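Local coordinates for tube-forming protein in Mycobacterial Envelpe, TiME (Mycolicibacterium smegmatis, PDB 7CU9), which probably assembles into a tube across the mycobacterial outer envelope that serves as a channel for protein secretion, at residues S30-T33 / A34-A38; F89-V92 / D93-D96. One frame throughout, in Å; residues are numbered along the deposited sequence.

Interaction 1: S30-T33 / A34-A38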
ATOM      1  N   SER B  30      12.293  13.638  -7.336  1.00 18.34           N
ATOM      2  CA  SER B  30      12.764  15.013  -7.616  1.00 18.51           C
ATOM      3  C   SER B  30      12.847  15.763  -6.288  1.00 18.33           C
ATOM      4  O   SER B  30      11.803  15.913  -5.635  1.00 17.44           O
ATOM      5  CB  SER B  30      11.854  15.705  -8.586  1.00 19.90           C
ATOM      6  OG  SER B  30      12.313  17.022  -8.846  1.00 21.35           O
ATOM      7  N   GLU B  31      14.049  16.180  -5.896  1.00 18.00           N
ATOM      8  CA  GLU B  31      14.288  16.943  -4.646  1.00 18.91           C
ATOM      9  C   GLU B  31      14.066  18.427  -4.932  1.00 17.67           C
ATOM     10  O   GLU B  31      14.275  18.847  -6.086  1.00 19.07           O
ATOM     11  CB  GLU B  31      15.704  16.693  -4.127  1.00 20.70           C
ATOM     12  CG  GLU B  31      15.957  15.254  -3.720  1.00 23.50           C
ATOM     13  CD  GLU B  31      17.367  14.973  -3.233  1.00 26.30           C
ATOM     14  OE1 GLU B  31      18.174  15.925  -3.167  1.00 30.59           O
ATOM     15  OE2 GLU B  31      17.656  13.805  -2.919  1.00 29.71           O
ATOM     16  N   PHE B  32      13.641  19.195  -3.928  1.00 15.78           N
ATOM     17  CA  PHE B  32      13.508  20.669  -4.015  1.00 15.18           C
ATOM     18  C   PHE B  32      14.027  21.304  -2.721  1.00 15.07           C
ATOM     19  O   PHE B  32      14.046  20.652  -1.662  1.00 14.90           O
ATOM     20  CB  PHE B  32      12.071  21.072  -4.361  1.00 15.07           C
ATOM     21  CG  PHE B  32      10.984  20.494  -3.487  1.00 14.75           C
ATOM     22  CD1 PHE B  32      10.423  19.259  -3.768  1.00 14.43           C
ATOM     23  CD2 PHE B  32      10.480  21.218  -2.420  1.00 14.89           C
ATOM     24  CE1 PHE B  32       9.412  18.744  -2.974  1.00 14.57           C
ATOM     25  CE2 PHE B  32       9.472  20.700  -1.621  1.00 15.12           C
ATOM     26  CZ  PHE B  32       8.931  19.468  -1.907  1.00 14.70           C
ATOM     27  N   THR B  33      14.501  22.543  -2.834  1.00 15.19           N
ATOM     28  CA  THR B  33      15.201  23.282  -1.752  1.00 15.57           C
ATOM     29  C   THR B  33      14.463  24.581  -1.424  1.00 14.93           C
ATOM     30  O   THR B  33      14.980  25.367  -0.613  1.00 15.50           O
ATOM     31  CB  THR B  33      16.651  23.551  -2.167  1.00 16.57           C
ATOM     32  OG1 THR B  33      16.575  24.316  -3.370  1.00 18.64           O
ATOM     33  CG2 THR B  33      17.435  22.276  -2.384  1.00 17.21           C
ATOM     34  N   ALA B  34      13.293  24.803  -2.023  1.00 14.57           N
ATOM     35  CA  ALA B  34      12.460  25.995  -1.771  1.00 14.33           C
ATOM     36  C   ALA B  34      10.996  25.583  -1.803  1.00 13.83           C
ATOM     37  O   ALA B  34      10.609  24.738  -2.605  1.00 13.67           O
ATOM     38  CB  ALA B  34      12.745  27.063  -2.796  1.00 14.90           C
ATOM     39  N   PRO B  35      10.152  26.177  -0.936  1.00 13.66           N
ATOM     40  CA  PRO B  35       8.712  25.970  -1.028  1.00 13.63           C
ATOM     41  C   PRO B  35       8.215  26.391  -2.416  1.00 13.91           C
ATOM     42  O   PRO B  35       8.781  27.302  -3.008  1.00 14.27           O
ATOM     43  CB  PRO B  35       8.123  26.881   0.056  1.00 13.71           C
ATOM     44  CG  PRO B  35       9.268  27.143   1.009  1.00 14.25           C
ATOM     45  CD  PRO B  35      10.521  27.090   0.155  1.00 13.93           C
ATOM     46  N   PHE B  36       7.173  25.731  -2.909  1.00 13.64           N
ATOM     47  CA  PHE B  36       6.562  26.070  -4.216  1.00 13.76           C
ATOM     48  C   PHE B  36       5.084  25.700  -4.196  1.00 14.25           C
ATOM     49  O   PHE B  36       4.682  24.786  -3.462  1.00 13.54           O
ATOM     50  CB  PHE B  36       7.310  25.385  -5.360  1.00 13.88           C
ATOM     51  CG  PHE B  36       7.123  23.893  -5.451  1.00 13.74           C
ATOM     52  CD1 PHE B  36       7.913  23.030  -4.708  1.00 13.85           C
ATOM     53  CD2 PHE B  36       6.169  23.344  -6.299  1.00 13.71           C
ATOM     54  CE1 PHE B  36       7.750  21.658  -4.807  1.00 13.97           C
ATOM     55  CE2 PHE B  36       6.007  21.972  -6.394  1.00 14.12           C
ATOM     56  CZ  PHE B  36       6.798  21.128  -5.646  1.00 13.87           C
ATOM     57  N   GLN B  37       4.300  26.430  -4.981  1.00 14.95           N
ATOM     58  CA  GLN B  37       2.873  26.114  -5.211  1.00 15.48           C
ATOM     59  C   GLN B  37       2.644  26.054  -6.720  1.00 16.62           C
ATOM     60  O   GLN B  37       2.774  27.103  -7.372  1.00 17.86           O
ATOM     61  CB  GLN B  37       1.975  27.143  -4.532  1.00 15.42           C
ATOM     62  CG  GLN B  37       0.507  26.869  -4.819  1.00 15.09           C
ATOM     63  CD  GLN B  37      -0.456  27.504  -3.848  1.00 14.87           C
ATOM     64  OE1 GLN B  37      -0.144  27.759  -2.687  1.00 14.29           O
ATOM     65  NE2 GLN B  37      -1.669  27.734  -4.323  1.00 14.80           N
ATOM     66  N   ALA B  38       2.330  24.864  -7.232  1.00 17.53           N
ATOM     67  CA  ALA B  38       2.219  24.563  -8.678  1.00 18.29           C
ATOM     68  C   ALA B  38       0.746  24.371  -9.058  1.00 18.52           C
ATOM     69  O   ALA B  38       0.462  23.557  -9.962  1.00 19.75           O
ATOM     70  CB  ALA B  38       3.047  23.347  -9.003  1.00 18.87           C
TER
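Phe36 drives the edge of its ring into the face of Phe32 four residues back, a T-shaped (edge-to-face) stack with centroids 4.8 Å apart and planes at 89°. A single corner does the touching: Phe36 CE1 stands 3.5 Å above the Phe32 plane, over the ring centre, and so lies nearly equidistant from all six carbons, Phe32 CD2 being 3.7 Å away. In the reverse sense, Phe32 CD2 sits in the plane of the Phe36 ring, at its edge. Both phenylalanines place CG between the backbone N and the carbonyl carbon; with CB of each directed toward the other segment, this rotation (chi1 52° and 71°) brings the rings together on the inner side of the bend.

The bend itself is the exit from strand 28-32, an outermost strand, within this chain, of the antiparallel sheet of this PknH-like extracellular domain. Phe32 still pairs with Gly68 of strand 63-72 through its backbone; beyond it the chain bends at exposed Thr33 and heads for strand 39-41. Lys83 of strand 77-89 touches the side chains of both phenylalanines, while Phe66 and Thr70 pack on Phe32.

Across the turn, the Ala34 carbonyl is the polar group that comes up to the rings: Ala34 O approaches Phe32 CD2 obliquely at 3.5 Å and also lies in the plane of the Phe36 ring, at its edge. No hydrogen bond spans the turn, and the backbone of Phe36 pairs instead with Gly53.

Interaction 2: F89-V92 / D93-D96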
ATOM      1  N   PHE B  89      12.953  26.387  11.525  1.00  9.29           N
ATOM      2  CA  PHE B  89      12.785  27.816  11.861  1.00  9.39           C
ATOM      3  C   PHE B  89      13.778  28.208  12.954  1.00  9.78           C
ATOM      4  O   PHE B  89      14.233  27.350  13.710  1.00 10.06           O
ATOM      5  CB  PHE B  89      11.339  28.081  12.269  1.00  9.27           C
ATOM      6  CG  PHE B  89      10.371  27.860  11.135  1.00  9.08           C
ATOM      7  CD1 PHE B  89       9.918  26.586  10.833  1.00  9.20           C
ATOM      8  CD2 PHE B  89       9.949  28.919  10.344  1.00  9.11           C
ATOM      9  CE1 PHE B  89       9.039  26.381   9.781  1.00  9.08           C
ATOM     10  CE2 PHE B  89       9.072  28.713   9.290  1.00  9.23           C
ATOM     11  CZ  PHE B  89       8.617  27.444   9.012  1.00  9.24           C
ATOM     12  N   ALA B  90      14.097  29.496  13.034  1.00 10.41           N
ATOM     13  CA  ALA B  90      15.054  30.024  14.033  1.00 10.86           C
ATOM     14  C   ALA B  90      14.503  29.836  15.452  1.00 11.31           C
ATOM     15  O   ALA B  90      15.306  29.738  16.397  1.00 12.20           O
ATOM     16  CB  ALA B  90      15.347  31.470  13.747  1.00 10.96           C
ATOM     17  N   THR B  91      13.179  29.800  15.615  1.00 11.41           N
ATOM     18  CA  THR B  91      12.525  29.721  16.945  1.00 11.38           C
ATOM     19  C   THR B  91      11.376  28.718  16.914  1.00 11.44           C
ATOM     20  O   THR B  91      10.796  28.492  15.842  1.00 10.88           O
ATOM     21  CB  THR B  91      11.994  31.085  17.398  1.00 11.70           C
ATOM     22  OG1 THR B  91      10.914  31.466  16.547  1.00 11.98           O
ATOM     23  CG2 THR B  91      13.054  32.161  17.370  1.00 11.68           C
ATOM     24  N   VAL B  92      11.059  28.164  18.077  1.00 11.52           N
ATOM     25  CA  VAL B  92       9.890  27.252  18.238  1.00 11.83           C
ATOM     26  C   VAL B  92       8.606  28.037  17.936  1.00 12.38           C
ATOM     27  O   VAL B  92       7.715  27.458  17.282  1.00 12.50           O
ATOM     28  CB  VAL B  92       9.870  26.574  19.621  1.00 11.66           C
ATOM     29  CG1 VAL B  92      11.087  25.684  19.812  1.00 11.68           C
ATOM     30  CG2 VAL B  92       9.749  27.569  20.766  1.00 11.71           C
ATOM     31  N   ASP B  93       8.516  29.306  18.344  1.00 13.00           N
ATOM     32  CA  ASP B  93       7.307  30.128  18.066  1.00 14.11           C
ATOM     33  C   ASP B  93       7.122  30.333  16.554  1.00 12.83           C
ATOM     34  O   ASP B  93       5.968  30.339  16.100  1.00 12.35           O
ATOM     35  CB  ASP B  93       7.338  31.458  18.821  1.00 16.76           C
ATOM     36  CG  ASP B  93       7.061  31.318  20.310  1.00 19.53           C
ATOM     37  OD1 ASP B  93       6.693  30.205  20.743  1.00 23.41           O
ATOM     38  OD2 ASP B  93       7.213  32.327  21.018  1.00 25.07           O
ATOM     39  N   ALA B  94       8.197  30.498  15.776  1.00 11.55           N
ATOM     40  CA  ALA B  94       8.091  30.680  14.310  1.00 11.09           C
ATOM     41  C   ALA B  94       7.555  29.387  13.675  1.00 10.56           C
ATOM     42  O   ALA B  94       6.748  29.470  12.741  1.00 10.54           O
ATOM     43  CB  ALA B  94       9.416  31.081  13.716  1.00 10.96           C
ATOM     44  N   ALA B  95       7.996  28.225  14.157  1.00 10.62           N
ATOM     45  CA  ALA B  95       7.467  26.919  13.696  1.00 10.43           C
ATOM     46  C   ALA B  95       5.975  26.834  14.046  1.00 10.84           C
ATOM     47  O   ALA B  95       5.197  26.344  13.212  1.00 10.24           O
ATOM     48  CB  ALA B  95       8.246  25.783  14.306  1.00 10.41           C
ATOM     49  N   ASP B  96       5.580  27.314  15.226  1.00 11.64           N
ATOM     50  CA  ASP B  96       4.153  27.305  15.644  1.00 12.30           C
ATOM     51  C   ASP B  96       3.337  28.197  14.700  1.00 11.69           C
ATOM     52  O   ASP B  96       2.226  27.797  14.303  1.00 11.47           O
ATOM     53  CB  ASP B  96       3.978  27.738  17.099  1.00 13.58           C
ATOM     54  CG  ASP B  96       2.570  27.462  17.597  1.00 15.86           C
ATOM     55  OD1 ASP B  96       2.126  26.300  17.484  1.00 17.54           O
ATOM     56  OD2 ASP B  96       1.910  28.421  18.038  1.00 19.46           O
TER
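Thr91 caps the start of helix 92-103: its OG1 accepts from Ala94 N at 3.0 Å, with an N-H...O angle of 149°. The hydroxyl reaches this amide because chi1 of 68° sets OG1 between the backbone N and the carbonyl carbon of Thr91, leaving CG2 anti to that carbon. The fit is close, with Ala94 CB 3.2 Å from the same OG1.

The carbonyl of the capping residue is used as well. Thr91 O takes a fairly straight bond from Ala95 N (3.3 Å, 160°), the donor standing somewhat out of the carbonyl plane, and a weak, strongly bent one from Ala94 N. Ala94 N is therefore shared between the hydroxyl and the carbonyl of one residue, the better angle being to the hydroxyl. One residue on, Val92 O accepts from Asp96 N at 3.0 Å, continuing the i to i+4 pattern of the helix. This N-cap sits at the strand-turn-helix junction where strand 77-89 gives way to helix 92-103 in the PknH-like domain.

On the apolar side of the contact, Phe89 packs against buried Ala94 and Ala95. Its CB meets Ala94 CB at 3.8 Å, and Ala95 CA makes an off-centre CH-pi contact 4.2 Å from the ring centroid. Ala94 O lies above one face, offset toward the rim. The backbone carbonyl of Phe89 accepts from Asn160 ND2; Lys157 of strand 150-158 packs on Val92, Ala95 and Asp96.

Overall arrangement
Interaction 1 comes first along the chain and closes before interaction 2 opens; their centres are 21 Å apart and their nearest atoms about 8 Å, without touching. Both are local turns at strand ends of one antiparallel sheet within the PknH-like domain: interaction 1 leaves strand 28-32, outermost within this chain, and interaction 2 leaves strand 77-89, which lies two places further in, beyond strand 63-72. Strand 77-89 is common to both: its Lys83 touches interaction 1 and its end, Phe89, belongs to interaction 2. The first turn carries the chain toward strand 39-41 at the other margin of the sheet, the second into helix 92-103. Neither touches the other chain of the assembly.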